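Local atomic coordinates of 4-hydroxy-tetrahydrodipicolinate synthase (Thermotoga maritima, PDB entry 1O5K), a protein that catalyses the condensation of pyruvate with L-aspartate-beta-semialdehyde to 4-hydroxy-tetrahydrodipicolinate, a step of lysine biosynthesis, working through a Schiff base with pyruvate. Residues G201-T206 and I218-N223. Residues are numbered along the deposited sequence; the frame is centred on the assembly and turned at random.
Sequences GNDDRT and ISVVSN
The contact lies at the C-terminal end of strand 216-219 of the DapA TIM barrel, beside the predicted pyruvate site, of which I218 is part. The loop before helix 206-212 here meets the turn that follows the strand. D203 carries the contact. Its CG stands beside the backbone N, anti to the carbonyl carbon (chi1 -72°), and its carboxylate reaches three donors of 218-223. OD1 accepts from S219 OG at 2.5 Å, a very short bond, on its syn lone pair. OD2 takes two backbone amides. V220 N reaches OD2 at 3.0 Å, on the syn side, but the bond is bent (140°). V221 N reaches OD2 at 2.9 Å and is nearly straight (173°), coming from above the carboxylate plane. V221 CG2 also packs on the carboxylate, 3.2 Å from D203 OD2. S219 OG, anti to its own backbone N, accepts from S222 N at 2.9 Å in an ST motif. One hydroxyl thus links the carboxylate to the turn. Between the two segments, a water donates to both G201 O (2.9 Å) and I218 O (2.8 Å). M229 of helix 226-237 and M255 of helix 241-257 pack against D203, while V220 touches T56, a predicted pyruvate-binding residue. The buried carboxylate accepts one hydroxyl and two amide hydrogens. These bonds fix its rotation and would favour its charged form. They also join the start of the turn, at V220 and V221, to the loop of D203.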
ATOM      1  N   GLY A 201     -13.775   8.210  13.566  1.00 23.05           N
ATOM      2  CA  GLY A 201     -14.320   6.894  13.356  1.00 23.87           C
ATOM      3  C   GLY A 201     -13.355   5.801  13.774  1.00 26.36           C
ATOM      4  O   GLY A 201     -13.641   4.623  13.600  1.00 28.59           O
ATOM      5  N   ASN A 202     -12.228   6.180  14.380  1.00 24.69           N
ATOM      6  CA  ASN A 202     -11.295   5.220  14.928  1.00 25.92           C
ATOM      7  C   ASN A 202     -10.935   5.592  16.343  1.00 25.08           C
ATOM      8  O   ASN A 202     -10.489   6.707  16.610  1.00 23.11           O
ATOM      9  CB  ASN A 202     -10.000   5.187  14.118  1.00 26.86           C
ATOM     10  CG  ASN A 202     -10.187   4.583  12.765  1.00 31.57           C
ATOM     11  OD1 ASN A 202     -10.507   3.388  12.637  1.00 29.93           O
ATOM     12  ND2 ASN A 202      -9.963   5.363  11.756  1.00 29.41           N
ATOM     13  N   ASP A 203     -11.189   4.693  17.268  1.00 25.68           N
ATOM     14  CA  ASP A 203     -10.851   5.006  18.674  1.00 24.04           C
ATOM     15  C   ASP A 203      -9.390   5.438  18.850  1.00 24.44           C
ATOM     16  O   ASP A 203      -9.094   6.386  19.576  1.00 24.91           O
ATOM     17  CB  ASP A 203     -11.131   3.816  19.557  1.00 27.26           C
ATOM     18  CG  ASP A 203     -12.609   3.607  19.721  1.00 33.99           C
ATOM     19  OD1 ASP A 203     -13.289   4.541  20.162  1.00 34.85           O
ATOM     20  OD2 ASP A 203     -13.159   2.577  19.397  1.00 28.69           O
ATOM     21  N   ASP A 204      -8.481   4.718  18.185  1.00 25.80           N
ATOM     22  CA  ASP A 204      -7.064   5.027  18.318  1.00 23.73           C
ATOM     23  C   ASP A 204      -6.614   6.260  17.528  1.00 25.01           C
ATOM     24  O   ASP A 204      -5.437   6.580  17.521  1.00 26.46           O
ATOM     25  CB  ASP A 204      -6.187   3.786  17.991  1.00 26.73           C
ATOM     26  CG  ASP A 204      -6.185   3.403  16.518  1.00 35.54           C
ATOM     27  OD1 ASP A 204      -6.844   4.075  15.672  1.00 30.79           O
ATOM     28  OD2 ASP A 204      -5.532   2.399  16.122  1.00 32.71           O
ATOM     29  N   ARG A 205      -7.541   6.963  16.901  1.00 23.26           N
ATOM     30  CA  ARG A 205      -7.224   8.307  16.297  1.00 22.31           C
ATOM     31  C   ARG A 205      -7.915   9.470  17.033  1.00 23.18           C
ATOM     32  O   ARG A 205      -7.674  10.620  16.709  1.00 25.88           O
ATOM     33  CB  ARG A 205      -7.639   8.347  14.835  1.00 24.84           C
ATOM     34  CG  ARG A 205      -6.872   7.346  13.952  1.00 26.95           C
ATOM     35  CD  ARG A 205      -5.461   7.732  13.718  1.00 24.80           C
ATOM     36  NE  ARG A 205      -4.715   6.861  12.826  1.00 22.88           N
ATOM     37  CZ  ARG A 205      -4.134   5.719  13.176  1.00 25.52           C
ATOM     38  NH1 ARG A 205      -4.253   5.213  14.424  1.00 28.23           N
ATOM     39  NH2 ARG A 205      -3.409   5.084  12.271  1.00 26.96           N
ATOM     40  N   THR A 206      -8.742   9.175  18.039  1.00 23.42           N
ATOM     41  CA  THR A 206      -9.532  10.229  18.735  1.00 21.60           C
ATOM     42  C   THR A 206      -8.645  11.349  19.275  1.00 22.82           C
ATOM     43  O   THR A 206      -8.904  12.534  19.037  1.00 22.37           O
ATOM     44  CB  THR A 206     -10.334   9.637  19.868  1.00 25.45           C
ATOM     45  OG1 THR A 206     -11.170   8.593  19.363  1.00 26.12           O
ATOM     46  CG2 THR A 206     -11.258  10.722  20.472  1.00 25.43           C
ATOM     47  N   ILE A 218     -17.031   8.637  17.406  1.00 21.35           N
ATOM     48  CA  ILE A 218     -18.092   7.655  17.329  1.00 23.79           C
ATOM     49  C   ILE A 218     -17.355   6.308  17.500  1.00 23.85           C
ATOM     50  O   ILE A 218     -16.608   5.859  16.618  1.00 25.20           O
ATOM     51  CB  ILE A 218     -18.926   7.762  16.062  1.00 22.98           C
ATOM     52  CG1 ILE A 218     -19.727   9.086  16.084  1.00 26.80           C
ATOM     53  CG2 ILE A 218     -19.859   6.519  15.997  1.00 25.53           C
ATOM     54  CD1 ILE A 218     -20.388   9.467  14.726  1.00 23.75           C
ATOM     55  N   SER A 219     -17.513   5.766  18.715  1.00 25.07           N
ATOM     56  CA  SER A 219     -16.600   4.794  19.310  1.00 26.21           C
ATOM     57  C   SER A 219     -17.097   3.374  19.318  1.00 24.98           C
ATOM     58  O   SER A 219     -18.244   3.103  19.555  1.00 27.25           O
ATOM     59  CB  SER A 219     -16.352   5.201  20.774  1.00 25.30           C
ATOM     60  OG  SER A 219     -15.442   4.332  21.426  1.00 25.73           O
ATOM     61  N   VAL A 220     -16.158   2.464  19.152  1.00 24.07           N
ATOM     62  CA  VAL A 220     -16.403   1.015  19.418  1.00 20.98           C
ATOM     63  C   VAL A 220     -16.013   0.683  20.881  1.00 22.77           C
ATOM     64  O   VAL A 220     -16.729  -0.005  21.634  1.00 24.10           O
ATOM     65  CB  VAL A 220     -15.576   0.219  18.479  1.00 23.17           C
ATOM     66  CG1 VAL A 220     -15.569  -1.276  18.845  1.00 27.68           C
ATOM     67  CG2 VAL A 220     -16.090   0.403  17.015  1.00 26.14           C
ATOM     68  N   VAL A 221     -14.845   1.170  21.281  1.00 24.94           N
ATOM     69  CA  VAL A 221     -14.315   0.925  22.622  1.00 26.52           C
ATOM     70  C   VAL A 221     -15.257   1.342  23.735  1.00 25.47           C
ATOM     71  O   VAL A 221     -15.260   0.722  24.802  1.00 24.12           O
ATOM     72  CB  VAL A 221     -12.912   1.645  22.842  1.00 30.31           C
ATOM     73  CG1 VAL A 221     -12.441   1.392  24.240  1.00 36.28           C
ATOM     74  CG2 VAL A 221     -11.831   1.135  21.869  1.00 33.83           C
ATOM     75  N   SER A 222     -16.002   2.436  23.548  1.00 23.36           N
ATOM     76  CA  SER A 222     -16.944   2.840  24.544  1.00 23.45           C
ATOM     77  C   SER A 222     -18.042   1.824  24.862  1.00 25.74           C
ATOM     78  O   SER A 222     -18.717   1.977  25.887  1.00 25.40           O
ATOM     79  CB  SER A 222     -17.604   4.171  24.173  1.00 24.02           C
ATOM     80  OG  SER A 222     -18.323   4.097  22.943  1.00 24.16           O
ATOM     81  N   ASN A 223     -18.255   0.802  24.016  1.00 24.35           N
ATOM     82  CA  ASN A 223     -19.169  -0.270  24.410  1.00 24.12           C
ATOM     83  C   ASN A 223     -18.750  -0.907  25.729  1.00 24.68           C
ATOM     84  O   ASN A 223     -19.590  -1.267  26.552  1.00 25.97           O
ATOM     85  CB  ASN A 223     -19.213  -1.355  23.346  1.00 24.96           C
ATOM     86  CG  ASN A 223     -20.158  -1.029  22.189  1.00 25.74           C
ATOM     87  OD1 ASN A 223     -21.370  -1.318  22.252  1.00 24.43           O
ATOM     88  ND2 ASN A 223     -19.595  -0.478  21.095  1.00 24.69           N
TER
HETATM   89  O   HOH W   1     -15.059   3.623  15.902  1.00 30.07           O